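Local coordinates for protein o-succinylbenzoate synthase (Synechococcus elongatus, PDB 2OZT) that catalyses the metal-dependent dehydration of 2-succinyl-6-hydroxy-2,4-cyclohexadiene-1-carboxylate to 2-succinylbenzoate, a step in phylloquinone biosynthesis, at residues 163-169 and 191-197. Residues are numbered along the deposited sequence.
With NA (sodium ion), chain D; PO4 (phosphate ion), chain B.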
loop_
_atom_site.group_PDB
_atom_site.type_symbol
_atom_site.label_atom_id
_atom_site.label_comp_id
_atom_site.label_asym_id
_atom_site.label_seq_id
_atom_site.Cartn_x
_atom_site.Cartn_y
_atom_site.Cartn_z
ATOM N N LYS A 163 -12.506 14.557 -3.375
ATOM C CA LYS A 163 -12.261 13.473 -4.344
ATOM C C LYS A 163 -12.627 12.160 -3.681
ATOM O O LYS A 163 -12.436 12.001 -2.493
ATOM C CB LYS A 163 -10.789 13.436 -4.759
ATOM C CG LYS A 163 -10.355 14.630 -5.653
ATOM C CD LYS A 163 -10.979 14.493 -7.071
ATOM C CE LYS A 163 -10.548 15.648 -7.990
ATOM N NZ LYS A 163 -9.148 15.500 -8.503
ATOM N N LEU A 164 -13.202 11.216 -4.441
ATOM C CA LEU A 164 -13.696 9.976 -3.863
ATOM C C LEU A 164 -13.249 8.768 -4.693
ATOM O O LEU A 164 -13.380 8.778 -5.924
ATOM C CB LEU A 164 -15.238 10.070 -3.839
ATOM C CG LEU A 164 -15.904 8.822 -3.312
ATOM C CD1 LEU A 164 -15.515 8.510 -1.839
ATOM C CD2 LEU A 164 -17.426 9.021 -3.511
ATOM N N ARG A 165 -12.663 7.788 -4.013
ATOM C CA ARG A 165 -12.276 6.493 -4.586
ATOM C C ARG A 165 -13.288 5.459 -4.134
ATOM O O ARG A 165 -13.732 5.512 -2.969
ATOM C CB ARG A 165 -10.863 6.117 -4.066
ATOM C CG ARG A 165 -9.765 7.122 -4.418
ATOM C CD ARG A 165 -8.570 6.950 -3.528
ATOM N NE ARG A 165 -7.588 7.969 -3.901
ATOM C CZ ARG A 165 -6.360 8.066 -3.358
ATOM N NH1 ARG A 165 -5.956 7.211 -2.412
ATOM N NH2 ARG A 165 -5.545 9.046 -3.776
ATOM N N LEU A 166 -13.686 4.553 -5.026
ATOM C CA LEU A 166 -14.623 3.497 -4.636
ATOM C C LEU A 166 -13.873 2.177 -4.632
ATOM O O LEU A 166 -13.389 1.762 -5.687
ATOM C CB LEU A 166 -15.777 3.412 -5.624
ATOM C CG LEU A 166 -16.541 4.716 -5.788
ATOM C CD1 LEU A 166 -17.635 4.529 -6.886
ATOM C CD2 LEU A 166 -17.123 5.185 -4.474
ATOM N N ASP A 167 -13.801 1.487 -3.503
ATOM C CA ASP A 167 -13.010 0.276 -3.437
ATOM C C ASP A 167 -13.903 -0.949 -3.361
ATOM O O ASP A 167 -14.516 -1.196 -2.321
ATOM C CB ASP A 167 -12.087 0.350 -2.216
ATOM C CG ASP A 167 -11.008 -0.709 -2.233
ATOM O OD1 ASP A 167 -10.961 -1.584 -3.153
ATOM O OD2 ASP A 167 -10.131 -0.714 -1.321
ATOM N N ALA A 168 -13.915 -1.723 -4.446
ATOM C CA ALA A 168 -14.689 -2.943 -4.452
ATOM C C ALA A 168 -13.957 -4.164 -3.910
ATOM O O ALA A 168 -14.596 -5.218 -3.658
ATOM C CB ALA A 168 -15.192 -3.220 -5.855
ATOM N N ASN A 169 -12.626 -4.088 -3.758
ATOM C CA ASN A 169 -11.848 -5.217 -3.245
ATOM C C ASN A 169 -12.120 -6.517 -3.976
ATOM O O ASN A 169 -12.100 -7.601 -3.385
ATOM C CB ASN A 169 -12.037 -5.393 -1.735
ATOM C CG ASN A 169 -11.589 -4.185 -0.973
ATOM O OD1 ASN A 169 -12.409 -3.412 -0.482
ATOM N ND2 ASN A 169 -10.275 -3.998 -0.894
ATOM N N LYS A 191 -16.067 14.374 -8.884
ATOM C CA LYS A 191 -15.540 13.935 -7.584
ATOM C C LYS A 191 -15.071 12.468 -7.591
ATOM O O LYS A 191 -14.221 12.122 -6.783
ATOM C CB LYS A 191 -16.544 14.174 -6.434
ATOM C CG LYS A 191 -16.916 15.655 -6.179
ATOM C CD LYS A 191 -17.955 15.804 -5.046
ATOM C CE LYS A 191 -18.271 17.313 -4.779
ATOM N NZ LYS A 191 -19.672 17.547 -4.258
ATOM N N ILE A 192 -15.581 11.633 -8.496
ATOM C CA ILE A 192 -15.092 10.195 -8.602
ATOM C C ILE A 192 -13.699 10.013 -9.245
ATOM O O ILE A 192 -13.517 10.201 -10.441
ATOM C CB ILE A 192 -16.124 9.263 -9.299
ATOM C CG1 ILE A 192 -17.475 9.287 -8.557
ATOM C CG2 ILE A 192 -15.630 7.852 -9.355
ATOM C CD1 ILE A 192 -17.521 8.482 -7.256
ATOM N N GLU A 193 -12.724 9.595 -8.457
ATOM C CA GLU A 193 -11.374 9.508 -8.974
ATOM C C GLU A 193 -11.120 8.194 -9.708
ATOM O O GLU A 193 -10.550 8.168 -10.804
ATOM C CB GLU A 193 -10.405 9.661 -7.812
ATOM C CG GLU A 193 -8.956 9.820 -8.242
ATOM C CD GLU A 193 -8.008 10.028 -7.078
ATOM O OE1 GLU A 193 -8.408 9.851 -5.914
ATOM O OE2 GLU A 193 -6.849 10.406 -7.348
ATOM N N TYR A 194 -11.511 7.095 -9.087
ATOM C CA TYR A 194 -11.447 5.789 -9.721
ATOM C C TYR A 194 -12.246 4.781 -8.947
ATOM O O TYR A 194 -12.646 5.034 -7.783
ATOM C CB TYR A 194 -9.992 5.290 -9.863
ATOM C CG TYR A 194 -9.070 5.293 -8.630
ATOM C CD1 TYR A 194 -7.999 6.186 -8.580
ATOM C CD2 TYR A 194 -9.238 4.407 -7.570
ATOM C CE1 TYR A 194 -7.072 6.173 -7.506
ATOM C CE2 TYR A 194 -8.313 4.401 -6.469
ATOM C CZ TYR A 194 -7.268 5.287 -6.471
ATOM O OH TYR A 194 -6.403 5.224 -5.402
ATOM N N VAL A 195 -12.521 3.648 -9.615
ATOM C CA VAL A 195 -13.018 2.443 -8.975
ATOM C C VAL A 195 -11.810 1.510 -8.790
ATOM O O VAL A 195 -11.109 1.200 -9.746
ATOM C CB VAL A 195 -14.155 1.756 -9.804
ATOM C CG1 VAL A 195 -14.548 0.466 -9.135
ATOM C CG2 VAL A 195 -15.367 2.685 -9.987
ATOM N N GLU A 196 -11.610 1.078 -7.564
ATOM C CA GLU A 196 -10.459 0.249 -7.224
ATOM C C GLU A 196 -10.818 -1.229 -7.225
ATOM O O GLU A 196 -11.809 -1.621 -6.582
ATOM C CB GLU A 196 -9.919 0.648 -5.850
ATOM C CG GLU A 196 -8.612 -0.016 -5.464
ATOM C CD GLU A 196 -8.069 0.595 -4.189
ATOM O OE1 GLU A 196 -8.674 1.554 -3.699
ATOM O OE2 GLU A 196 -7.014 0.142 -3.705
ATOM N N GLN A 197 -10.096 -2.018 -8.036
ATOM C CA GLN A 197 -10.252 -3.485 -8.064
ATOM C C GLN A 197 -11.723 -3.945 -8.214
ATOM O O GLN A 197 -12.257 -4.609 -7.336
ATOM C CB GLN A 197 -9.528 -4.148 -6.873
ATOM C CG GLN A 197 -9.202 -5.624 -7.136
ATOM C CD GLN A 197 -8.020 -5.814 -8.042
ATOM O OE1 GLN A 197 -6.981 -5.135 -7.892
ATOM N NE2 GLN A 197 -8.127 -6.728 -9.007
HETATM NA NA NA D . -8.799 -2.852 -3.497
HETATM P P PO4 B . -5.885 12.736 -5.163
HETATM O O1 PO4 B . -5.362 13.089 -3.806
HETATM O O2 PO4 B . -5.691 11.266 -5.305
HETATM O O3 PO4 B . -7.379 13.063 -5.187
HETATM O O4 PO4 B . -5.335 13.377 -6.424
#
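In the barrel domain of the enolase superfamily, metal-binding acids sit at the C-terminal ends of successive parallel strands, and strands 163-167 and 192-196 illustrate the rule. Asp167 and Glu196, side by side there, are both Mg(2+) ligands. In this crystal a sodium ion lies close by, bound by Asp167 OD1 at 2.5 Å and by Asp221 and Glu222, but not by Glu196. The paired carboxylates come within 3.6 Å (Asp167 OD2 to Glu196 OE1), a crowding of like charge that a cation, and the salt bridge from Lys136 to Asp167, would offset. Farther back along the strands, Arg165 NE meets Glu193 OE1 at 2.9 Å in a salt bridge whose hydrogen bond is nearly linear, while Arg165 NH2 donates to a phosphate ion, probably from the crystallisation liquor.

Along their whole length the backbones pair in parallel, linked by helix 174-187 in a beta-alpha-beta crossover. Leu164 and Leu166 each donate and accept: Leu164 N to Lys191 O, Glu193 N to Leu164 O and Glu196 N to Leu166 O are all 2.7 Å, Leu166 N to Tyr194 O 3.0 Å. On the face that carries Asp167 and Glu196, Arg165 CG lies over the Tyr194 ring in a CH-pi contact. Leu164, Leu166, Ile192 and Val195 share the opposite face, where Leu166 and Val195 touch Leu184 of helix 174-187. There Leu164 CD2 rests 3.8 Å from Ile192 CD1.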